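Local structure of rhamnogalacturonan endolyase YesW (Bacillus subtilis, 2Z8S) at residues A[178-183]-A[555-560]; A[272-277]-A[547-552]; A[499-504]-A[515-520]. The protein degrades type I rhamnogalacturonan of plant cell walls by endo-type eliminative cleavage, requiring calcium or manganese for activity. One frame throughout, in Å; residues are numbered along the deposited sequence.

Interaction 1: A[178-183]-A[555-560]; sequences YTQFMV and NIAYNQ. With CA (calcium ion), chain F; ADA (alpha-D-galactopyranuronic acid), chain C.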
loop_
_atom_site.group_PDB
_atom_site.type_symbol
_atom_site.label_atom_id
_atom_site.label_comp_id
_atom_site.label_asym_id
_atom_site.label_seq_id
_atom_site.Cartn_x
_atom_site.Cartn_y
_atom_site.Cartn_z
ATOM N N TYR A 178 -1.763 -11.396 10.660
ATOM C CA TYR A 178 -2.435 -12.558 10.100
ATOM C C TYR A 178 -2.811 -12.388 8.622
ATOM O O TYR A 178 -2.019 -12.751 7.758
ATOM C CB TYR A 178 -3.618 -12.955 10.998
ATOM C CG TYR A 178 -3.140 -13.376 12.358
ATOM C CD1 TYR A 178 -2.692 -14.689 12.581
ATOM C CD2 TYR A 178 -3.073 -12.464 13.415
ATOM C CE1 TYR A 178 -2.229 -15.076 13.810
ATOM C CE2 TYR A 178 -2.592 -12.852 14.652
ATOM C CZ TYR A 178 -2.170 -14.155 14.833
ATOM O OH TYR A 178 -1.707 -14.572 16.041
ATOM N N THR A 179 -3.994 -11.837 8.336
ATOM C CA THR A 179 -4.445 -11.617 6.955
ATOM C C THR A 179 -3.693 -10.495 6.238
ATOM O O THR A 179 -3.767 -9.318 6.614
ATOM C CB THR A 179 -5.957 -11.325 6.886
ATOM O OG1 THR A 179 -6.680 -12.437 7.416
ATOM C CG2 THR A 179 -6.413 -11.065 5.454
ATOM N N GLN A 180 -2.963 -10.879 5.196
ATOM C CA GLN A 180 -2.365 -9.914 4.295
ATOM C C GLN A 180 -3.016 -10.133 2.949
ATOM O O GLN A 180 -2.776 -11.149 2.279
ATOM C CB GLN A 180 -0.845 -10.090 4.214
ATOM C CG GLN A 180 -0.109 -10.207 5.557
ATOM C CD GLN A 180 -0.607 -9.221 6.630
ATOM O OE1 GLN A 180 -0.506 -9.499 7.834
ATOM N NE2 GLN A 180 -1.160 -8.083 6.195
ATOM N N PHE A 181 -3.878 -9.205 2.557
ATOM C CA PHE A 181 -4.598 -9.398 1.326
ATOM C C PHE A 181 -4.003 -8.658 0.130
ATOM O O PHE A 181 -3.637 -7.483 0.202
ATOM C CB PHE A 181 -6.100 -9.182 1.513
ATOM C CG PHE A 181 -6.483 -7.810 1.933
ATOM C CD1 PHE A 181 -7.045 -6.930 1.015
ATOM C CD2 PHE A 181 -6.345 -7.408 3.253
ATOM C CE1 PHE A 181 -7.436 -5.655 1.396
ATOM C CE2 PHE A 181 -6.726 -6.140 3.652
ATOM C CZ PHE A 181 -7.271 -5.254 2.724
ATOM N N MET A 182 -3.868 -9.390 -0.970
ATOM C CA MET A 182 -3.349 -8.820 -2.205
ATOM C C MET A 182 -4.488 -8.588 -3.164
ATOM O O MET A 182 -5.223 -9.509 -3.483
ATOM C CB MET A 182 -2.314 -9.737 -2.821
ATOM C CG MET A 182 -1.001 -9.760 -2.086
ATOM S SD MET A 182 -0.211 -8.148 -2.040
ATOM C CE MET A 182 -0.458 -7.722 -0.317
ATOM N N VAL A 183 -4.667 -7.352 -3.593
ATOM C CA VAL A 183 -5.722 -7.054 -4.534
ATOM C C VAL A 183 -5.000 -6.590 -5.752
ATOM O O VAL A 183 -4.305 -5.578 -5.703
ATOM C CB VAL A 183 -6.646 -5.953 -4.032
ATOM C CG1 VAL A 183 -7.633 -5.580 -5.101
ATOM C CG2 VAL A 183 -7.365 -6.416 -2.801
ATOM N N ASN A 555 -1.543 -2.439 3.016
ATOM C CA ASN A 555 -2.273 -3.076 4.101
ATOM C C ASN A 555 -1.428 -4.025 4.917
ATOM O O ASN A 555 -1.729 -4.251 6.073
ATOM C CB ASN A 555 -3.515 -3.825 3.582
ATOM C CG ASN A 555 -3.162 -5.103 2.802
ATOM O OD1 ASN A 555 -2.900 -5.057 1.602
ATOM N ND2 ASN A 555 -3.167 -6.239 3.486
ATOM N N ILE A 556 -0.385 -4.603 4.327
ATOM C CA ILE A 556 0.230 -5.757 4.977
ATOM C C ILE A 556 0.856 -5.347 6.294
ATOM O O ILE A 556 1.409 -4.254 6.394
ATOM C CB ILE A 556 1.221 -6.549 4.075
ATOM C CG1 ILE A 556 2.511 -5.765 3.846
ATOM C CG2 ILE A 556 0.551 -6.955 2.769
ATOM C CD1 ILE A 556 3.708 -6.633 3.639
ATOM N N ALA A 557 0.722 -6.212 7.300
ATOM C CA ALA A 557 1.341 -6.033 8.611
ATOM C C ALA A 557 1.345 -4.572 9.061
ATOM O O ALA A 557 0.284 -3.965 9.164
ATOM C CB ALA A 557 2.732 -6.614 8.618
ATOM N N TYR A 558 2.520 -4.001 9.303
ATOM C CA TYR A 558 2.592 -2.601 9.679
ATOM C C TYR A 558 2.737 -1.716 8.474
ATOM O O TYR A 558 3.831 -1.570 7.912
ATOM C CB TYR A 558 3.692 -2.336 10.693
ATOM C CG TYR A 558 3.446 -3.028 11.995
ATOM C CD1 TYR A 558 2.148 -3.344 12.404
ATOM C CD2 TYR A 558 4.504 -3.356 12.833
ATOM C CE1 TYR A 558 1.915 -3.988 13.606
ATOM C CE2 TYR A 558 4.285 -4.003 14.047
ATOM C CZ TYR A 558 2.992 -4.310 14.426
ATOM O OH TYR A 558 2.783 -4.948 15.619
ATOM N N ASN A 559 1.608 -1.100 8.118
ATOM C CA ASN A 559 1.459 -0.333 6.889
ATOM C C ASN A 559 2.531 0.707 6.691
ATOM O O ASN A 559 2.691 1.611 7.523
ATOM C CB ASN A 559 0.081 0.305 6.826
ATOM C CG ASN A 559 -1.001 -0.665 7.158
ATOM O OD1 ASN A 559 -0.771 -1.646 7.863
ATOM N ND2 ASN A 559 -2.189 -0.413 6.658
ATOM N N GLN A 560 3.276 0.555 5.592
ATOM C CA GLN A 560 4.254 1.557 5.186
ATOM C C GLN A 560 3.676 2.416 4.080
ATOM O O GLN A 560 2.754 1.986 3.377
ATOM C CB GLN A 560 5.561 0.911 4.741
ATOM C CG GLN A 560 6.289 0.192 5.837
ATOM C CD GLN A 560 6.434 1.020 7.100
ATOM O OE1 GLN A 560 5.774 0.746 8.103
ATOM N NE2 GLN A 560 7.303 2.025 7.064
HETATM CA CA CA F . -1.772 -3.668 8.372
HETATM C C1 ADA C . 1.827 -4.121 20.484
HETATM C C2 ADA C . 1.508 -2.716 19.942
HETATM C C3 ADA C . 1.679 -2.702 18.406
HETATM C C4 ADA C . 3.131 -3.029 18.071
HETATM C C5 ADA C . 3.338 -4.494 18.519
HETATM C C6 ADA C . 4.765 -4.971 18.207
HETATM O O1 ADA C . 0.801 -5.064 20.198
HETATM O O2 ADA C . 0.195 -2.294 20.342
HETATM O O3 ADA C . 1.326 -1.436 17.831
HETATM O O4 ADA C . 3.976 -2.085 18.772
HETATM O O5 ADA C . 3.076 -4.674 19.942
HETATM O O6B ADA C . 5.150 -4.989 17.024
HETATM O O6A ADA C . 5.480 -5.317 19.161
HETATM O O HOH W 1 -3.786 -6.770 5.848
HETATM O O HOH W 2 -2.488 -5.994 8.455
HETATM O O HOH W 3 -2.644 -3.652 10.682
#

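Interaction 2: A[272-277]-A[547-552]; sequences IAYLDG and YRLGIA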
loop_
_atom_site.group_PDB
_atom_site.type_symbol
_atom_site.label_atom_id
_atom_site.label_comp_id
_atom_site.label_asym_id
_atom_site.label_seq_id
_atom_site.Cartn_x
_atom_site.Cartn_y
_atom_site.Cartn_z
ATOM N N ILE A 272 3.063 -7.886 -4.236
ATOM C CA ILE A 272 2.957 -8.074 -5.662
ATOM C C ILE A 272 4.301 -7.676 -6.245
ATOM O O ILE A 272 4.820 -6.603 -5.958
ATOM C CB ILE A 272 1.784 -7.265 -6.301
ATOM C CG1 ILE A 272 0.432 -7.655 -5.682
ATOM C CG2 ILE A 272 1.759 -7.464 -7.820
ATOM C CD1 ILE A 272 0.003 -9.086 -5.923
ATOM N N ALA A 273 4.864 -8.572 -7.041
ATOM C CA ALA A 273 6.158 -8.351 -7.644
ATOM C C ALA A 273 6.163 -8.815 -9.097
ATOM O O ALA A 273 5.684 -9.900 -9.408
ATOM C CB ALA A 273 7.218 -9.065 -6.847
ATOM N N TYR A 274 6.684 -7.969 -9.981
ATOM C CA TYR A 274 6.868 -8.325 -11.381
ATOM C C TYR A 274 8.192 -9.027 -11.483
ATOM O O TYR A 274 9.200 -8.419 -11.836
ATOM C CB TYR A 274 6.840 -7.083 -12.272
ATOM C CG TYR A 274 5.463 -6.489 -12.421
ATOM C CD1 TYR A 274 4.923 -6.234 -13.678
ATOM C CD2 TYR A 274 4.690 -6.193 -11.298
ATOM C CE1 TYR A 274 3.651 -5.694 -13.815
ATOM C CE2 TYR A 274 3.419 -5.657 -11.420
ATOM C CZ TYR A 274 2.901 -5.401 -12.676
ATOM O OH TYR A 274 1.628 -4.864 -12.774
ATOM N N LEU A 275 8.185 -10.309 -11.133
ATOM C CA LEU A 275 9.407 -11.098 -11.095
ATOM C C LEU A 275 9.888 -11.446 -12.508
ATOM O O LEU A 275 11.096 -11.528 -12.757
ATOM C CB LEU A 275 9.219 -12.350 -10.239
ATOM C CG LEU A 275 8.799 -12.173 -8.769
ATOM C CD1 LEU A 275 8.509 -13.526 -8.166
ATOM C CD2 LEU A 275 9.837 -11.435 -7.941
ATOM N N ASP A 276 8.949 -11.623 -13.437
ATOM C CA ASP A 276 9.321 -11.764 -14.854
ATOM C C ASP A 276 9.656 -10.397 -15.480
ATOM O O ASP A 276 10.285 -10.333 -16.532
ATOM C CB ASP A 276 8.249 -12.515 -15.658
ATOM C CG ASP A 276 6.904 -11.850 -15.588
ATOM O OD1 ASP A 276 6.857 -10.614 -15.709
ATOM O OD2 ASP A 276 5.891 -12.554 -15.407
ATOM N N GLY A 277 9.257 -9.315 -14.815
ATOM C CA GLY A 277 9.586 -7.964 -15.277
ATOM C C GLY A 277 8.510 -7.359 -16.163
ATOM O O GLY A 277 8.711 -6.312 -16.791
ATOM N N TYR A 547 5.488 2.412 -6.993
ATOM C CA TYR A 547 4.363 2.941 -6.231
ATOM C C TYR A 547 3.153 2.028 -6.264
ATOM O O TYR A 547 2.555 1.732 -5.229
ATOM C CB TYR A 547 3.954 4.304 -6.764
ATOM C CG TYR A 547 2.885 4.965 -5.939
ATOM C CD1 TYR A 547 3.219 5.909 -4.970
ATOM C CD2 TYR A 547 1.541 4.656 -6.125
ATOM C CE1 TYR A 547 2.241 6.528 -4.197
ATOM C CE2 TYR A 547 0.554 5.275 -5.370
ATOM C CZ TYR A 547 0.913 6.205 -4.405
ATOM O OH TYR A 547 -0.055 6.815 -3.656
ATOM N N ARG A 548 2.774 1.609 -7.465
ATOM C CA ARG A 548 1.580 0.816 -7.617
ATOM C C ARG A 548 1.697 -0.441 -6.750
ATOM O O ARG A 548 0.790 -0.749 -5.971
ATOM C CB ARG A 548 1.331 0.488 -9.087
ATOM C CG ARG A 548 0.130 -0.429 -9.323
ATOM C CD ARG A 548 -1.146 0.147 -8.737
ATOM N NE ARG A 548 -2.252 -0.804 -8.769
ATOM C CZ ARG A 548 -2.705 -1.475 -7.711
ATOM N NH1 ARG A 548 -2.144 -1.306 -6.519
ATOM N NH2 ARG A 548 -3.729 -2.308 -7.834
ATOM N N LEU A 549 2.835 -1.127 -6.854
ATOM C CA LEU A 549 3.120 -2.280 -6.011
ATOM C C LEU A 549 3.067 -1.889 -4.555
ATOM O O LEU A 549 2.500 -2.606 -3.742
ATOM C CB LEU A 549 4.490 -2.842 -6.323
ATOM C CG LEU A 549 4.743 -3.259 -7.763
ATOM C CD1 LEU A 549 6.186 -3.668 -7.887
ATOM C CD2 LEU A 549 3.809 -4.370 -8.162
ATOM N N GLY A 550 3.649 -0.742 -4.226
ATOM C CA GLY A 550 3.540 -0.202 -2.879
ATOM C C GLY A 550 2.127 -0.157 -2.329
ATOM O O GLY A 550 1.919 -0.382 -1.141
ATOM N N ILE A 551 1.152 0.151 -3.179
ATOM C CA ILE A 551 -0.233 0.222 -2.728
ATOM C C ILE A 551 -0.760 -1.179 -2.432
ATOM O O ILE A 551 -1.493 -1.387 -1.468
ATOM C CB ILE A 551 -1.134 0.939 -3.759
ATOM C CG1 ILE A 551 -0.601 2.346 -4.044
ATOM C CG2 ILE A 551 -2.584 0.976 -3.278
ATOM C CD1 ILE A 551 -0.587 3.274 -2.840
ATOM N N ALA A 552 -0.366 -2.138 -3.260
ATOM C CA ALA A 552 -0.729 -3.525 -3.060
ATOM C C ALA A 552 -0.272 -4.015 -1.687
ATOM O O ALA A 552 -0.989 -4.773 -1.037
ATOM C CB ALA A 552 -0.150 -4.387 -4.169
#

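Interaction 3: A[499-504]-A[515-520]; sequences ATPTLQ and VVWRTE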
loop_
_atom_site.group_PDB
_atom_site.type_symbol
_atom_site.label_atom_id
_atom_site.label_comp_id
_atom_site.label_asym_id
_atom_site.label_seq_id
_atom_site.Cartn_x
_atom_site.Cartn_y
_atom_site.Cartn_z
ATOM N N ALA A 499 -1.637 3.954 13.835
ATOM C CA ALA A 499 -2.445 5.059 13.336
ATOM C C ALA A 499 -2.291 5.230 11.829
ATOM O O ALA A 499 -1.803 6.266 11.347
ATOM C CB ALA A 499 -2.094 6.345 14.074
ATOM N N THR A 500 -2.707 4.199 11.099
ATOM C CA THR A 500 -2.588 4.160 9.648
ATOM C C THR A 500 -3.930 4.527 9.048
ATOM O O THR A 500 -4.977 4.303 9.681
ATOM C CB THR A 500 -2.194 2.762 9.145
ATOM O OG1 THR A 500 -3.142 1.792 9.621
ATOM C CG2 THR A 500 -0.802 2.391 9.642
ATOM N N PRO A 501 -3.918 5.101 7.831
ATOM C CA PRO A 501 -5.202 5.393 7.218
ATOM C C PRO A 501 -5.742 4.077 6.727
ATOM O O PRO A 501 -4.991 3.103 6.686
ATOM C CB PRO A 501 -4.846 6.291 6.030
ATOM C CG PRO A 501 -3.369 6.467 6.065
ATOM C CD PRO A 501 -2.785 5.462 6.969
ATOM N N THR A 502 -7.027 4.028 6.391
ATOM C CA THR A 502 -7.573 2.839 5.749
ATOM C C THR A 502 -6.773 2.616 4.454
ATOM O O THR A 502 -6.317 1.518 4.174
ATOM C CB THR A 502 -9.110 2.938 5.558
ATOM O OG1 THR A 502 -9.758 2.685 6.815
ATOM C CG2 THR A 502 -9.617 1.927 4.552
ATOM N N LEU A 503 -6.560 3.683 3.701
ATOM C CA LEU A 503 -5.671 3.623 2.571
ATOM C C LEU A 503 -5.133 4.992 2.247
ATOM O O LEU A 503 -5.817 5.988 2.420
ATOM C CB LEU A 503 -6.385 3.067 1.342
ATOM C CG LEU A 503 -5.495 2.740 0.132
ATOM C CD1 LEU A 503 -4.751 1.449 0.347
ATOM C CD2 LEU A 503 -6.345 2.651 -1.108
ATOM N N GLN A 504 -3.896 5.023 1.775
ATOM C CA GLN A 504 -3.346 6.178 1.131
ATOM C C GLN A 504 -2.932 5.782 -0.274
ATOM O O GLN A 504 -2.156 4.851 -0.450
ATOM C CB GLN A 504 -2.146 6.671 1.893
ATOM C CG GLN A 504 -1.536 7.867 1.243
ATOM C CD GLN A 504 -0.259 8.275 1.885
ATOM O OE1 GLN A 504 0.800 8.195 1.267
ATOM N NE2 GLN A 504 -0.332 8.712 3.138
ATOM N N VAL A 515 -6.295 9.995 0.671
ATOM C CA VAL A 515 -6.357 9.247 1.904
ATOM C C VAL A 515 -7.770 8.720 2.013
ATOM O O VAL A 515 -8.738 9.435 1.699
ATOM C CB VAL A 515 -6.127 10.112 3.158
ATOM C CG1 VAL A 515 -5.462 9.280 4.241
ATOM C CG2 VAL A 515 -5.303 11.321 2.835
ATOM N N VAL A 516 -7.882 7.471 2.448
ATOM C CA VAL A 516 -9.161 6.889 2.783
ATOM C C VAL A 516 -9.117 6.610 4.267
ATOM O O VAL A 516 -8.218 5.920 4.732
ATOM C CB VAL A 516 -9.395 5.577 2.056
ATOM C CG1 VAL A 516 -10.821 5.092 2.309
ATOM C CG2 VAL A 516 -9.083 5.722 0.559
ATOM N N TRP A 517 -10.075 7.167 4.998
ATOM C CA TRP A 517 -10.176 7.017 6.445
ATOM C C TRP A 517 -11.601 6.649 6.746
ATOM O O TRP A 517 -12.524 7.334 6.280
ATOM C CB TRP A 517 -9.930 8.345 7.152
ATOM C CG TRP A 517 -8.522 8.713 7.454
ATOM C CD1 TRP A 517 -7.623 8.024 8.230
ATOM C CD2 TRP A 517 -7.858 9.903 7.036
ATOM N NE1 TRP A 517 -6.428 8.711 8.293
ATOM C CE2 TRP A 517 -6.551 9.866 7.567
ATOM C CE3 TRP A 517 -8.237 10.992 6.249
ATOM C CZ2 TRP A 517 -5.625 10.883 7.335
ATOM C CZ3 TRP A 517 -7.315 12.002 6.021
ATOM C CH2 TRP A 517 -6.031 11.943 6.561
ATOM N N ARG A 518 -11.790 5.594 7.535
ATOM C CA ARG A 518 -13.117 5.241 8.046
ATOM C C ARG A 518 -13.648 6.354 8.933
ATOM O O ARG A 518 -12.862 7.092 9.532
ATOM C CB ARG A 518 -13.043 3.959 8.864
ATOM C CG ARG A 518 -12.100 4.032 10.061
ATOM C CD ARG A 518 -12.478 2.998 11.061
ATOM N NE ARG A 518 -11.539 2.948 12.172
ATOM C CZ ARG A 518 -11.780 3.437 13.385
ATOM N NH1 ARG A 518 -12.944 4.030 13.669
ATOM N NH2 ARG A 518 -10.853 3.327 14.319
ATOM N N THR A 519 -14.972 6.486 9.007
ATOM C CA THR A 519 -15.571 7.330 10.025
ATOM C C THR A 519 -15.288 6.651 11.361
ATOM O O THR A 519 -14.910 5.481 11.392
ATOM C CB THR A 519 -17.084 7.499 9.845
ATOM O OG1 THR A 519 -17.720 6.226 9.975
ATOM C CG2 THR A 519 -17.417 8.094 8.479
ATOM N N GLU A 520 -15.464 7.386 12.456
ATOM C CA GLU A 520 -15.235 6.842 13.783
ATOM C C GLU A 520 -16.062 5.581 13.984
ATOM O O GLU A 520 -15.545 4.573 14.466
ATOM C CB GLU A 520 -15.580 7.873 14.854
ATOM C CG GLU A 520 -14.634 9.077 14.899
ATOM C CD GLU A 520 -15.122 10.172 15.854
ATOM O OE1 GLU A 520 -15.152 9.924 17.080
ATOM O OE2 GLU A 520 -15.481 11.279 15.382
HETATM O O HOH W 4 -8.800 5.030 8.670
#

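Interaction 1: A[178-183]-A[555-560]
Gln180 lies across Ile556 at about a right angle and ends against the Ile556-Ala557 peptide. Its CB rests 3.7 Å from Ile556 CG2, and CG passes 4.2 Å from Ile556 CB. The chain then bends (chi2 -42°), which brings CD to 3.4 Å from the backbone N of Ala557 and lays the terminal amide against Ile556 CA. Shortening this side chain to an alanine would probably open a gap beside Ile556 CB and the Ile556-Ala557 peptide and let the calcium-binding loop shift. One residue on, the Phe181 ring takes the Asn555 amide over one face, with Asn555 CG offset toward the rim and the two planes 28° apart, a stacked pair. Met182 folds back through two bends in its chain, and its methyl CE meets Ile556 CG2 at 3.3 Å, an apolar contact. A water donates to Thr179 O (2.7 Å) and, weakly, to Asn555 O. That second carbonyl also binds a calcium ion, at 2.4 Å, joined by Ala557 O, Asn559 OD1, two waters and Asp116. Between two of these ligands, Tyr558 points aside from the metal: its OH donates to O6B of the galacturonic acid (2.8 Å), which lies in the ring plane at the edge, and it is also hydrogen-bonded to His177. The loop 555-560 therefore has two tasks: two of its carbonyls and the Asn559 side chain bind the metal while Tyr558 holds the substrate sugar, and a buried layer of amide, ring and methyl contacts backs the metal-binding loop.

Interaction 2: A[272-277]-A[547-552]
Leu549 pushes one methyl, CD2, into the corner between Ile272 and Tyr274. There CD2 lies 3.3 Å from the carbonyl O of Ile272, 3.7 Å from Ile272 CG2 and 3.5 Å from Tyr274 CE2. The side chain leaves the helix with CG anti to its own carbonyl carbon (chi1 -57°), and chi2 175° sends CD1 straight on and turns CD2, the other prong of the fork, to the strand. Leu549 and Ile272 cross at about a right angle. Ile272 has a second partner one helical turn further on: its CG1 packs 3.6 Å from Ala552 CB. The CG1 methylene thus rests on the alanine and the CG2 methyl on the leucine, so Ile272 spans two positions three residues apart on the same side of the helix. No hydrogen bond joins the segments, and the fit is made by buried aliphatic groups and one ring. Beyond Ala273 the chain leaves the strand through an inverse gamma turn centred on Tyr274, whose bond from Leu275 N to Ala273 O is weak. This turn sets the phenol ring beside Leu549, while its hydroxyl reaches further, to Gln4 O and Tyr184 OH. The lone helix 545-552 is here packed against strand 268-273, an edge strand of a four-stranded antiparallel sheet. Leu549 also touches Tyr184 of strand 182-184 and Ile330 of strand 329-331, each again at the border of its own four-stranded sheet. A helix meeting the edge strands of three successive sheets is consistent with a place near the axis of a beta-propeller, among the innermost strands of its blades.

Interaction 3: A[499-504]-A[515-520]
Leu503 and Val516 form the tight end of this contact, an antiparallel hydrogen-bonded pair. Leu503 N donates to Val516 O at 3.0 Å (163° at the hydrogen), with the donor N tilted 21° from the plane of the Val516 carbonyl. The return bond, Val516 N to Leu503 O, lies in the carbonyl plane of Leu503, but its modelled length is doubtfully short. On the side of these two residues Leu503 CB packs 3.9 Å from Val516 CG2. On the other, Pro501 CB presses 3.5 Å from Val515 CG1, the two side chains crossing at about a right angle, and its ring also lies 3.9 Å, CB to CD1, from the Trp517 indole. Toward Arg518 the two chains part. A water bridges them there, donating to Thr502 OG1 at 3.1 Å and accepting from Arg518 N at 3.2 Å, while OG1 is also hydrogen-bonded to Asn115 O. Arg518, its chain extended, gives a weak bond from NH1 to Thr519 O, and Glu520 is exposed. Thr502 and Leu503 both face Val516, a classic beta bulge at the open end of the hairpin. The hairpin's sheet also holds strand 91-95, consistent with a propeller blade assembled from both ends of the domain.

In the fold
All three contacts are largely buried, but interaction 3 runs out toward solvent at Arg518 and Glu520. It is also the one made within a hairpin, by backbone hydrogen bonds; interactions 1 and 2 join distant parts of the chain. Interaction 2 is purely apolar, whereas interaction 1 adds amides, water and a metal next to the substrate. Interactions 1 and 2 use one continuous piece, the helix ending at Ala552 and the loop after it, against strand 268-273 and the chain leading into strand 182-184, and they meet where Met182 SD lies 3.7 Å from Ile272 CG1. Interaction 3 touches the same piece at two points, Thr500 on Asn559 and Leu503 on Ile551.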